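Long-range contact in hemolysin-related protein (Vibrio cholerae serotype O1, PDB 6MLT), which is a secreted matrix protein of the biofilm that binds metal ions and probably carbohydrate, and so probably contributes to biofilm adhesion: residues 151-155 against 195-199. Numbering follows the deposited sequence.
Sequences LADIN and QREVF. With NA (sodium ion), chain E; NA (sodium ion), chain F.
This is a contact between two neighbouring blades of a beta-propeller, made by two metal-binding loops. Residues 151-155 run from the end of strand 150-152, first of its four-stranded antiparallel sheet, into a loop. Residues 195-199 leave a second loop and enter strand 197-200 of the next sheet. They run 129° apart and do not pair as strands. Ala152 (phi/psi -161/153), Gln195 and Arg196 are extended; the chain turns at Ile154 (-91/-13) and Asn155 (-119/0). Ile154 CA lies 4.8 Å from Arg196 CA, and Asn155 CA 5.2 Å from Gln195 CA.

One backbone hydrogen bond joins the loops, from Arg196 N to Ile154 O (2.9 Å, 162°). Beside it, Gln195, all chi near -65°, folds back so that its NE2 donates to Asn155 O (3.2 Å). Its stronger polar partner is Asn207, which also touches Asn155. Arg196 (chi1 m, chi2 t) bends at chi3 (p), and Ala152 CB lies over one guanidinium face, 3.8 Å from NH1. A water bridges Arg196 NH1 (2.9 Å) and Asp153 O (3.0 Å). Asp582 is the strongest polar partner of Arg196. Ile154 CD1 meets Val198 CG2 at 4.2 Å.

Each loop holds its own sodium ion. Asp153 OD1 (2.4 Å) and Asn155 OD1 (2.3 Å) bind one, completed by Asp157, Asn159 and Glu161; the Asp153 carboxylate also has Gly156 as polar partner. Gln195 O (2.2 Å) and Glu197 OE1 and OE2 (2.6 and 2.5 Å) bind the other, with Asp189, Asn191 and Asp193. Both are DxDxDG-like, EF-hand-type loops joining a blade's first two strands, as in FG-GAP repeat propellers.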
ATOM      1  N   LEU A 151       7.096  12.079   3.952  1.00 14.54           N
ATOM      2  CA  LEU A 151       8.376  12.288   3.280  1.00 17.81           C
ATOM      3  C   LEU A 151       8.399  11.504   1.978  1.00 20.35           C
ATOM      4  O   LEU A 151       8.212  10.281   1.985  1.00 20.79           O
ATOM      5  CB  LEU A 151       9.530  11.845   4.177  1.00 18.06           C
ATOM      6  CG  LEU A 151       9.517  12.427   5.590  1.00 18.12           C
ATOM      7  CD1 LEU A 151      10.582  11.764   6.442  1.00 20.01           C
ATOM      8  CD2 LEU A 151       9.717  13.930   5.550  1.00 18.76           C
ATOM      9  N   ALA A 152       8.661  12.195   0.870  1.00 19.68           N
ATOM     10  CA  ALA A 152       8.713  11.536  -0.429  1.00 20.10           C
ATOM     11  C   ALA A 152       9.470  12.407  -1.415  1.00 20.29           C
ATOM     12  O   ALA A 152       9.515  13.633  -1.276  1.00 19.02           O
ATOM     13  CB  ALA A 152       7.308  11.244  -0.970  1.00 22.15           C
ATOM     14  N   ASP A 153      10.066  11.757  -2.415  1.00 20.85           N
ATOM     15  CA  ASP A 153      10.597  12.458  -3.583  1.00 22.14           C
ATOM     16  C   ASP A 153       9.460  12.538  -4.590  1.00 22.29           C
ATOM     17  O   ASP A 153       9.182  11.572  -5.307  1.00 22.26           O
ATOM     18  CB  ASP A 153      11.810  11.738  -4.159  1.00 27.16           C
ATOM     19  CG  ASP A 153      12.399  12.453  -5.384  1.00 31.19           C
ATOM     20  OD1 ASP A 153      11.821  13.460  -5.857  1.00 28.43           O
ATOM     21  OD2 ASP A 153      13.460  12.007  -5.868  1.00 33.60           O
ATOM     22  N   ILE A 154       8.797  13.697  -4.653  1.00 19.95           N
ATOM     23  CA  ILE A 154       7.548  13.793  -5.403  1.00 20.10           C
ATOM     24  C   ILE A 154       7.750  14.211  -6.848  1.00 21.02           C
ATOM     25  O   ILE A 154       6.809  14.091  -7.648  1.00 22.79           O
ATOM     26  CB  ILE A 154       6.561  14.760  -4.718  1.00 20.77           C
ATOM     27  CG1 ILE A 154       7.135  16.185  -4.672  1.00 25.47           C
ATOM     28  CG2 ILE A 154       6.215  14.243  -3.326  1.00 20.39           C
ATOM     29  CD1 ILE A 154       6.223  17.198  -4.006  1.00 29.34           C
ATOM     30  N   ASN A 155       8.939  14.695  -7.213  1.00 20.80           N
ATOM     31  CA  ASN A 155       9.230  15.081  -8.587  1.00 22.69           C
ATOM     32  C   ASN A 155      10.372  14.291  -9.208  1.00 23.37           C
ATOM     33  O   ASN A 155      10.702  14.530 -10.373  1.00 24.46           O
ATOM     34  CB  ASN A 155       9.553  16.581  -8.676  1.00 26.90           C
ATOM     35  CG  ASN A 155      10.732  16.994  -7.798  1.00 36.11           C
ATOM     36  OD1 ASN A 155      11.417  16.160  -7.199  1.00 31.39           O
ATOM     37  ND2 ASN A 155      10.970  18.295  -7.728  1.00 44.33           N
ATOM     38  N   GLN A 195       5.096  12.119 -12.239  1.00 26.76           N
ATOM     39  CA  GLN A 195       5.133  13.061 -11.133  1.00 22.74           C
ATOM     40  C   GLN A 195       4.104  12.667 -10.088  1.00 23.95           C
ATOM     41  O   GLN A 195       3.040  12.140 -10.410  1.00 23.61           O
ATOM     42  CB  GLN A 195       4.855  14.479 -11.633  1.00 23.13           C
ATOM     43  CG  GLN A 195       5.894  15.002 -12.606  1.00 25.14           C
ATOM     44  CD  GLN A 195       7.240  15.180 -11.953  1.00 27.44           C
ATOM     45  OE1 GLN A 195       7.396  15.995 -11.047  1.00 26.81           O
ATOM     46  NE2 GLN A 195       8.219  14.402 -12.390  1.00 29.91           N
ATOM     47  N   ARG A 196       4.425  12.920  -8.824  1.00 24.40           N
ATOM     48  CA  ARG A 196       3.493  12.630  -7.748  1.00 22.08           C
ATOM     49  C   ARG A 196       2.751  13.903  -7.366  1.00 23.15           C
ATOM     50  O   ARG A 196       3.366  14.950  -7.136  1.00 25.75           O
ATOM     51  CB  ARG A 196       4.221  12.012  -6.556  1.00 21.48           C
ATOM     52  CG  ARG A 196       4.763  10.622  -6.917  1.00 25.04           C
ATOM     53  CD  ARG A 196       5.655  10.070  -5.874  1.00 32.61           C
ATOM     54  NE  ARG A 196       4.921   9.758  -4.661  1.00 38.96           N
ATOM     55  CZ  ARG A 196       5.427   9.068  -3.648  1.00 38.61           C
ATOM     56  NH1 ARG A 196       6.673   8.618  -3.708  1.00 35.59           N
ATOM     57  NH2 ARG A 196       4.684   8.829  -2.575  1.00 35.40           N
ATOM     58  N   GLU A 197       1.425  13.815  -7.362  1.00 20.85           N
ATOM     59  CA  GLU A 197       0.580  14.890  -6.882  1.00 21.24           C
ATOM     60  C   GLU A 197       0.461  14.814  -5.362  1.00 19.51           C
ATOM     61  O   GLU A 197       0.799  13.804  -4.739  1.00 19.33           O
ATOM     62  CB  GLU A 197      -0.799  14.813  -7.538  1.00 21.80           C
ATOM     63  CG  GLU A 197      -0.830  15.175  -9.033  1.00 25.86           C
ATOM     64  CD  GLU A 197      -0.054  14.206  -9.923  1.00 31.67           C
ATOM     65  OE1 GLU A 197      -0.430  13.013  -9.995  1.00 30.67           O
ATOM     66  OE2 GLU A 197       0.938  14.645 -10.551  1.00 31.67           O
ATOM     67  N   VAL A 198      -0.018  15.905  -4.766  1.00 19.31           N
ATOM     68  CA  VAL A 198      -0.155  16.026  -3.319  1.00 17.25           C
ATOM     69  C   VAL A 198      -1.638  16.128  -2.992  1.00 17.05           C
ATOM     70  O   VAL A 198      -2.338  17.006  -3.510  1.00 19.49           O
ATOM     71  CB  VAL A 198       0.610  17.245  -2.775  1.00 18.62           C
ATOM     72  CG1 VAL A 198       0.408  17.383  -1.278  1.00 18.29           C
ATOM     73  CG2 VAL A 198       2.092  17.129  -3.083  1.00 19.79           C
ATOM     74  N   PHE A 199      -2.117  15.241  -2.129  1.00 16.71           N
ATOM     75  CA  PHE A 199      -3.507  15.250  -1.687  1.00 17.07           C
ATOM     76  C   PHE A 199      -3.555  15.676  -0.229  1.00 18.79           C
ATOM     77  O   PHE A 199      -2.963  15.017   0.633  1.00 18.33           O
ATOM     78  CB  PHE A 199      -4.164  13.883  -1.856  1.00 18.62           C
ATOM     79  CG  PHE A 199      -5.605  13.870  -1.460  1.00 19.13           C
ATOM     80  CD1 PHE A 199      -6.566  14.392  -2.305  1.00 22.52           C
ATOM     81  CD2 PHE A 199      -5.997  13.378  -0.226  1.00 21.60           C
ATOM     82  CE1 PHE A 199      -7.897  14.395  -1.941  1.00 23.38           C
ATOM     83  CE2 PHE A 199      -7.326  13.380   0.144  1.00 24.20           C
ATOM     84  CZ  PHE A 199      -8.278  13.892  -0.713  1.00 24.92           C
TER
HETATM   85 NA    NA E1004      12.317  15.681  -5.101  1.00 27.05          NA
HETATM   86 NA    NA F1005       1.321  12.452 -11.785  1.00 23.94          NA
HETATM   87  O   HOH W   1       8.837   8.570  -5.645  1.00 42.95           O